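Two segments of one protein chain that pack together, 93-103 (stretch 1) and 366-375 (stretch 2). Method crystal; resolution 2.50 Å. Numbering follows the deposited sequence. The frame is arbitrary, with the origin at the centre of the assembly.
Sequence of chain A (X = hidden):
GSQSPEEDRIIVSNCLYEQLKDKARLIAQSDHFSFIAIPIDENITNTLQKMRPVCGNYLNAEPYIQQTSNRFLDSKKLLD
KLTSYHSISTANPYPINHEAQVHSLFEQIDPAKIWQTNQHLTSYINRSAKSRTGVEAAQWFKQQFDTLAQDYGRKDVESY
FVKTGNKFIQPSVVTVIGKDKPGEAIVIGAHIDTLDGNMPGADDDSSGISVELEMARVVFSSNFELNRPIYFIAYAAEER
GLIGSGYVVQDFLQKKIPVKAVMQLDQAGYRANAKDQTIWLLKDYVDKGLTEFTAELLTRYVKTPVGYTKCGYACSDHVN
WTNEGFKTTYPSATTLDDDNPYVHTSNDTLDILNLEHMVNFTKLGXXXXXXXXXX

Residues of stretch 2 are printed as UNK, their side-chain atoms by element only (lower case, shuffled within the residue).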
ATOM      1  N   PRO A  93      -5.653  20.457 -12.921  1.00 98.21           N
ATOM      2  CA  PRO A  93      -4.212  20.669 -13.090  1.00 91.33           C
ATOM      3  C   PRO A  93      -3.531  19.483 -13.776  1.00 80.37           C
ATOM      4  O   PRO A  93      -2.518  19.681 -14.447  1.00 84.31           O
ATOM      5  CB  PRO A  93      -3.717  20.829 -11.652  1.00 88.44           C
ATOM      6  CG  PRO A  93      -4.647  19.940 -10.848  1.00 91.74           C
ATOM      7  CD  PRO A  93      -5.989  19.969 -11.567  1.00 96.75           C
ATOM      8  N   TYR A  94      -4.082  18.276 -13.614  1.00 69.10           N
ATOM      9  CA  TYR A  94      -3.614  17.111 -14.383  1.00 62.43           C
ATOM     10  C   TYR A  94      -4.465  16.887 -15.641  1.00 55.57           C
ATOM     11  O   TYR A  94      -5.695  16.773 -15.569  1.00 49.92           O
ATOM     12  CB  TYR A  94      -3.676  15.844 -13.545  1.00 52.69           C
ATOM     13  CG  TYR A  94      -2.787  15.803 -12.333  1.00 57.25           C
ATOM     14  CD1 TYR A  94      -1.522  15.205 -12.372  1.00 45.39           C
ATOM     15  CD2 TYR A  94      -3.230  16.343 -11.129  1.00 52.26           C
ATOM     16  CE1 TYR A  94      -0.724  15.161 -11.230  1.00 48.33           C
ATOM     17  CE2 TYR A  94      -2.451  16.313  -9.996  1.00 49.67           C
ATOM     18  CZ  TYR A  94      -1.202  15.724 -10.039  1.00 57.89           C
ATOM     19  OH  TYR A  94      -0.456  15.714  -8.877  1.00 61.39           O
ATOM     20  N   PRO A  95      -3.802  16.800 -16.792  1.00 44.12           N
ATOM     21  CA  PRO A  95      -4.427  16.585 -18.096  1.00 46.41           C
ATOM     22  C   PRO A  95      -5.019  15.193 -18.203  1.00 50.33           C
ATOM     23  O   PRO A  95      -4.444  14.273 -17.608  1.00 56.81           O
ATOM     24  CB  PRO A  95      -3.268  16.722 -19.087  1.00 46.10           C
ATOM     25  CG  PRO A  95      -2.170  17.358 -18.341  1.00 50.32           C
ATOM     26  CD  PRO A  95      -2.361  17.063 -16.895  1.00 46.36           C
ATOM     27  N   ILE A  96      -6.178  15.062 -18.848  1.00 45.63           N
ATOM     28  CA  ILE A  96      -6.722  13.764 -19.258  1.00 50.40           C
ATOM     29  C   ILE A  96      -7.007  13.751 -20.793  1.00 57.51           C
ATOM     30  O   ILE A  96      -8.021  14.261 -21.240  1.00 60.20           O
ATOM     31  CB  ILE A  96      -7.981  13.451 -18.451  1.00 46.92           C
ATOM     32  CG1 ILE A  96      -7.633  13.363 -16.964  1.00 50.71           C
ATOM     33  CG2 ILE A  96      -8.579  12.140 -18.877  1.00 53.03           C
ATOM     34  CD1 ILE A  96      -8.839  13.166 -16.062  1.00 47.26           C
ATOM     35  N   ASN A  97      -6.108  13.189 -21.596  1.00 59.79           N
ATOM     36  CA  ASN A  97      -6.095  13.465 -23.042  1.00 60.74           C
ATOM     37  C   ASN A  97      -5.700  12.270 -23.924  1.00 54.62           C
ATOM     38  O   ASN A  97      -5.251  12.430 -25.066  1.00 55.94           O
ATOM     39  CB  ASN A  97      -5.151  14.657 -23.272  1.00 57.81           C
ATOM     40  CG  ASN A  97      -3.824  14.466 -22.579  1.00 54.60           C
ATOM     41  OD1 ASN A  97      -3.593  13.449 -21.903  1.00 67.71           O
ATOM     42  ND2 ASN A  97      -2.980  15.469 -22.659  1.00 53.04           N
ATOM     43  N   HIS A  98      -5.795  11.100 -23.324  1.00 57.11           N
ATOM     44  CA  HIS A  98      -5.323   9.828 -23.834  1.00 55.52           C
ATOM     45  C   HIS A  98      -6.396   8.747 -23.904  1.00 56.44           C
ATOM     46  O   HIS A  98      -6.111   7.560 -23.651  1.00 57.97           O
ATOM     47  CB  HIS A  98      -4.165   9.493 -22.881  1.00 63.38           C
ATOM     48  CG  HIS A  98      -3.015  10.426 -23.053  1.00 68.97           C
ATOM     49  ND1 HIS A  98      -1.737  10.125 -22.676  1.00 85.56           N
ATOM     50  CD2 HIS A  98      -2.882  11.452 -23.934  1.00 66.89           C
ATOM     51  CE1 HIS A  98      -0.922  11.079 -23.063  1.00 59.78           C
ATOM     52  NE2 HIS A  98      -1.585  11.849 -23.916  1.00 62.22           N
ATOM     53  N   GLU A  99      -7.597   9.113 -24.341  1.00 51.62           N
ATOM     54  CA  GLU A  99      -8.737   8.206 -24.280  1.00 51.31           C
ATOM     55  C   GLU A  99      -8.519   6.939 -25.110  1.00 61.71           C
ATOM     56  O   GLU A  99      -8.866   5.839 -24.672  1.00 63.18           O
ATOM     57  CB  GLU A  99     -10.025   8.903 -24.747  1.00 65.02           C
ATOM     58  CG  GLU A  99     -11.195   7.913 -24.924  1.00103.90           C
ATOM     59  CD  GLU A  99     -12.576   8.571 -24.978  1.00114.97           C
ATOM     60  OE1 GLU A  99     -12.717   9.748 -24.561  1.00121.83           O
ATOM     61  OE2 GLU A  99     -13.536   7.867 -25.370  1.00111.13           O
ATOM     62  N   ALA A 100      -7.917   7.066 -26.291  1.00 52.75           N
ATOM     63  CA  ALA A 100      -7.718   5.882 -27.133  1.00 44.31           C
ATOM     64  C   ALA A 100      -6.822   4.887 -26.434  1.00 50.21           C
ATOM     65  O   ALA A 100      -7.124   3.693 -26.399  1.00 50.34           O
ATOM     66  CB  ALA A 100      -7.141   6.261 -28.451  1.00 40.88           C
ATOM     67  N   GLN A 101      -5.722   5.376 -25.870  1.00 52.88           N
ATOM     68  CA  GLN A 101      -4.794   4.478 -25.201  1.00 50.68           C
ATOM     69  C   GLN A 101      -5.415   3.829 -23.969  1.00 48.95           C
ATOM     70  O   GLN A 101      -5.267   2.624 -23.755  1.00 55.98           O
ATOM     71  CB  GLN A 101      -3.500   5.206 -24.831  1.00 53.14           C
ATOM     72  CG  GLN A 101      -2.655   5.657 -26.039  1.00 60.62           C
ATOM     73  CD  GLN A 101      -3.023   7.016 -26.599  1.00 66.24           C
ATOM     74  OE1 GLN A 101      -4.148   7.506 -26.449  1.00 66.58           O
ATOM     75  NE2 GLN A 101      -2.065   7.628 -27.273  1.00 70.36           N
ATOM     76  N   VAL A 102      -6.150   4.611 -23.188  1.00 46.01           N
ATOM     77  CA  VAL A 102      -6.794   4.099 -21.990  1.00 42.20           C
ATOM     78  C   VAL A 102      -7.764   2.966 -22.364  1.00 55.85           C
ATOM     79  O   VAL A 102      -7.777   1.909 -21.728  1.00 60.07           O
ATOM     80  CB  VAL A 102      -7.519   5.245 -21.231  1.00 55.75           C
ATOM     81  CG1 VAL A 102      -8.416   4.702 -20.119  1.00 34.69           C
ATOM     82  CG2 VAL A 102      -6.482   6.251 -20.665  1.00 43.42           C
ATOM     83  N   HIS A 103      -8.574   3.167 -23.397  1.00 57.04           N
ATOM     84  CA  HIS A 103      -9.487   2.107 -23.807  1.00 61.19           C
ATOM     85  C   HIS A 103      -8.773   0.880 -24.357  1.00 54.06           C
ATOM     86  O   HIS A 103      -9.190  -0.229 -24.069  1.00 51.58           O
ATOM     87  CB  HIS A 103     -10.533   2.634 -24.791  1.00 70.34           C
ATOM     88  CG  HIS A 103     -11.607   3.442 -24.124  1.00 97.01           C
ATOM     89  ND1 HIS A 103     -11.439   4.763 -23.762  1.00102.22           N
ATOM     90  CD2 HIS A 103     -12.845   3.092 -23.695  1.00108.61           C
ATOM     91  CE1 HIS A 103     -12.537   5.200 -23.171  1.00103.43           C
ATOM     92  NE2 HIS A 103     -13.405   4.206 -23.116  1.00110.73           N
ATOM     93  N   UNK A 366      -4.955   1.615 -14.477  1.00 37.74           N
ATOM     94  CA  UNK A 366      -4.412   1.733 -15.830  1.00 31.33           C
ATOM     95  C   UNK A 366      -4.637   3.130 -16.415  1.00 36.00           C
ATOM     96  O   UNK A 366      -3.757   3.666 -17.074  1.00 47.22           O
ATOM     97  c   UNK A 366      -5.180  -1.870 -17.176  1.00 35.62           C
ATOM     98  c   UNK A 366      -4.442  -0.746 -16.444  1.00 36.40           C
ATOM     99  c   UNK A 366      -2.977  -0.803 -16.785  1.00 32.99           C
ATOM    100  c   UNK A 366      -5.008   0.656 -16.724  1.00 31.92           C
ATOM    101  N   UNK A 367      -5.807   3.727 -16.184  1.00 41.09           N
ATOM    102  CA  UNK A 367      -6.041   5.126 -16.575  1.00 36.49           C
ATOM    103  C   UNK A 367      -5.025   6.058 -15.877  1.00 42.31           C
ATOM    104  O   UNK A 367      -4.436   6.977 -16.486  1.00 34.92           O
ATOM    105  c   UNK A 367      -7.452   5.533 -16.250  1.00 34.33           C
ATOM    106  N   UNK A 368      -4.836   5.809 -14.585  1.00 36.89           N
ATOM    107  CA  UNK A 368      -3.824   6.493 -13.798  1.00 36.90           C
ATOM    108  C   UNK A 368      -2.453   6.409 -14.468  1.00 43.05           C
ATOM    109  O   UNK A 368      -1.808   7.419 -14.727  1.00 47.19           O
ATOM    110  c   UNK A 368      -1.469   7.927  -9.458  1.00 43.77           C
ATOM    111  c   UNK A 368      -2.708   8.433  -9.819  1.00 43.81           C
ATOM    112  c   UNK A 368      -3.810   5.882 -12.404  1.00 41.25           C
ATOM    113  c   UNK A 368      -2.987   6.628 -11.403  1.00 43.84           C
ATOM    114  c   UNK A 368      -1.752   6.127 -11.009  1.00 33.65           C
ATOM    115  c   UNK A 368      -3.477   7.770 -10.784  1.00 44.99           C
ATOM    116  c   UNK A 368      -0.987   6.774 -10.061  1.00 37.33           C
ATOM    117  N   UNK A 369      -2.033   5.190 -14.780  1.00 44.43           N
ATOM    118  CA  UNK A 369      -0.753   4.963 -15.425  1.00 38.08           C
ATOM    119  C   UNK A 369      -0.664   5.614 -16.814  1.00 39.30           C
ATOM    120  O   UNK A 369       0.350   6.198 -17.166  1.00 39.92           O
ATOM    121  c   UNK A 369       0.092   1.407 -14.247  1.00 36.88           C
ATOM    122  c   UNK A 369      -0.114   2.885 -14.175  1.00 37.13           C
ATOM    123  c   UNK A 369       0.705   3.216 -16.458  1.00 44.65           C
ATOM    124  c   UNK A 369      -0.464   3.470 -15.542  1.00 42.77           C
ATOM    125  N   UNK A 370      -1.726   5.549 -17.606  1.00 38.27           N
ATOM    126  CA  UNK A 370      -1.657   6.122 -18.950  1.00 36.64           C
ATOM    127  C   UNK A 370      -1.642   7.644 -18.888  1.00 44.64           C
ATOM    128  O   UNK A 370      -0.812   8.298 -19.524  1.00 53.05           O
ATOM    129  c   UNK A 370      -2.688   4.182 -20.174  1.00 33.33           C
ATOM    130  c   UNK A 370      -2.832   5.655 -19.848  1.00 41.65           C
ATOM    131  c   UNK A 370      -2.887   6.463 -21.132  1.00 42.48           C
ATOM    132  N   UNK A 371      -2.574   8.234 -18.158  1.00 44.10           N
ATOM    133  CA  UNK A 371      -2.663   9.677 -18.217  1.00 49.98           C
ATOM    134  C   UNK A 371      -1.479  10.376 -17.532  1.00 53.91           C
ATOM    135  O   UNK A 371      -1.076  11.466 -17.960  1.00 49.42           O
ATOM    136  c   UNK A 371      -5.322  10.234 -19.844  1.00 48.27           C
ATOM    137  c   UNK A 371      -3.993  10.148 -17.667  1.00 37.93           C
ATOM    138  o   UNK A 371      -4.515  11.111 -20.192  1.00 49.13           O
ATOM    139  c   UNK A 371      -5.164   9.582 -18.478  1.00 41.68           C
ATOM    140  o   UNK A 371      -6.273   9.894 -20.576  1.00 49.14           O
ATOM    141  N   UNK A 372      -0.904   9.757 -16.503  1.00 41.67           N
ATOM    142  CA  UNK A 372       0.351  10.276 -15.950  1.00 39.20           C
ATOM    143  C   UNK A 372       1.568   9.845 -16.795  1.00 46.39           C
ATOM    144  O   UNK A 372       2.504  10.629 -17.009  1.00 40.28           O
ATOM    145  c   UNK A 372       0.519   9.817 -14.507  1.00 31.97           C
ATOM    146  c   UNK A 372      -0.189   9.884 -12.115  1.00 37.50           C
ATOM    147  c   UNK A 372      -0.004  11.964 -13.399  1.00 41.54           C
ATOM    148  c   UNK A 372      -0.376  10.503 -13.473  1.00 44.66           C
ATOM    149  N   UNK A 373       1.540   8.596 -17.268  1.00 41.96           N
ATOM    150  CA  UNK A 373       2.644   7.978 -17.987  1.00 39.30           C
ATOM    151  C   UNK A 373       2.965   8.617 -19.327  1.00 50.94           C
ATOM    152  O   UNK A 373       4.097   8.566 -19.798  1.00 50.97           O
ATOM    153  N   UNK A 374       1.950   9.216 -19.939  1.00 53.64           N
ATOM    154  CA  UNK A 374       2.112   9.922 -21.195  1.00 51.44           C
ATOM    155  C   UNK A 374       1.737  11.444 -21.111  1.00 55.99           C
ATOM    156  O   UNK A 374       1.706  12.137 -22.120  1.00 60.17           O
ATOM    157  c   UNK A 374       1.160   7.712 -22.443  1.00 48.40           C
ATOM    158  c   UNK A 374       2.471   7.246 -23.071  1.00 41.14           C
ATOM    159  c   UNK A 374      -0.003   7.356 -23.377  1.00 43.99           C
ATOM    160  c   UNK A 374       1.236   9.217 -22.235  1.00 38.07           C
ATOM    161  N   UNK A 375       1.526  11.962 -19.902  1.00 64.71           N
ATOM    162  CA  UNK A 375       1.243  13.399 -19.634  1.00 63.64           C
ATOM    163  C   UNK A 375       0.175  14.070 -20.516  1.00 58.17           C
ATOM    164  O   UNK A 375      -1.030  13.927 -20.270  1.00 53.66           O
ATOM    165  n   UNK A 375       4.253  14.455 -18.126  1.00 84.18           N
ATOM    166  c   UNK A 375       3.646  13.626 -18.953  1.00 75.03           C
ATOM    167  c   UNK A 375       2.518  14.215 -19.740  1.00 71.48           C
ATOM    168  o   UNK A 375       3.982  12.445 -19.085  1.00 68.30           O
TER

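Position 366 opens the helical part of stretch 2 with four side-chain carbons that fork at the second. The CA-to-CB bond points toward stretch 1, yet the side chain comes no nearer than the 5.9 Å from its CB to Val 102 O, so the group is buried without touching. A fork at the second carbon makes this Leu 366.

Position 367 carries a single carbon, CB, which lies 4.1 Å from CG1 of Val 102. One carbon and nothing more is alanine, and at Ala 367 the two backbones come close, with its CA 5.6 Å from the CA of Val 102.

At position 368 one carbon leads into a ring of six carbons with no oxygen attached. This is Phe 368, whose CA-to-CB bond points away from stretch 1. Position 369 also has four carbons, but the fork is at the first and one arm is two carbons long, which identifies Ile 369; it is buried and out of reach of stretch 1.

Position 370 has three carbons, one bearing the other two, and its CA-to-CB bond points toward stretch 1. One of its methyls is packed among CB of His 98, CB of Gln 101 and CG2 of Val 102. The short, forked side chain is that of Val 370, and its CG1 lies 3.6 Å from Val 102 CG2 and 3.7 Å from His 98 CB.

Position 371 shows three carbons, the third carrying two oxygens, and these oxygens reach the backbone nitrogens of Asn 97 and His 98. A carboxylate after two further carbons is glutamate. Glu 371 OE1 accepts a hydrogen bond from Asn 97 N at 3.0 Å, and OE2 accepts one from His 98 N, also at 3.0 Å.

Position 372 again has four carbons forked at the second, one terminal methyl resting near the ring of Tyr 94. This is Leu 372, with CD2 3.7 Å from Tyr 94 CD1. Position 373 has no side-chain atoms and is therefore Gly 373; an ideal CB here would lie 2.3 Å from Ile 369 O, a clash within its own helix.

Position 374, the first to leave helical geometry, has four carbons forked at the second and a CA-to-CB bond pointing toward stretch 1, where a terminal methyl approaches CG of Gln 101. It is Leu 374, its CD1 4.1 Å from Gln 101 CG. Position 375 has two carbons, the second bearing one oxygen and one nitrogen, hence Asn 375. Its CA-to-CB bond points away from stretch 1, while its backbone O lies 3.8 Å from Pro 95 CB and over one face of the His 98 ring.

The contact centres on Glu 371, whose carboxylate binds two successive backbone NH groups just ahead of helix 99-103. Beside this polar anchor, Val 102 packs against Ala 367 and Val 370 where the helices run roughly antiparallel, their axes 9.4 Å apart at closest approach. Tyr 94 and Leu 372 extend the apolar contact to the loop before the helix.

Stretch 2, residues 366-375: LAFIVELGLN
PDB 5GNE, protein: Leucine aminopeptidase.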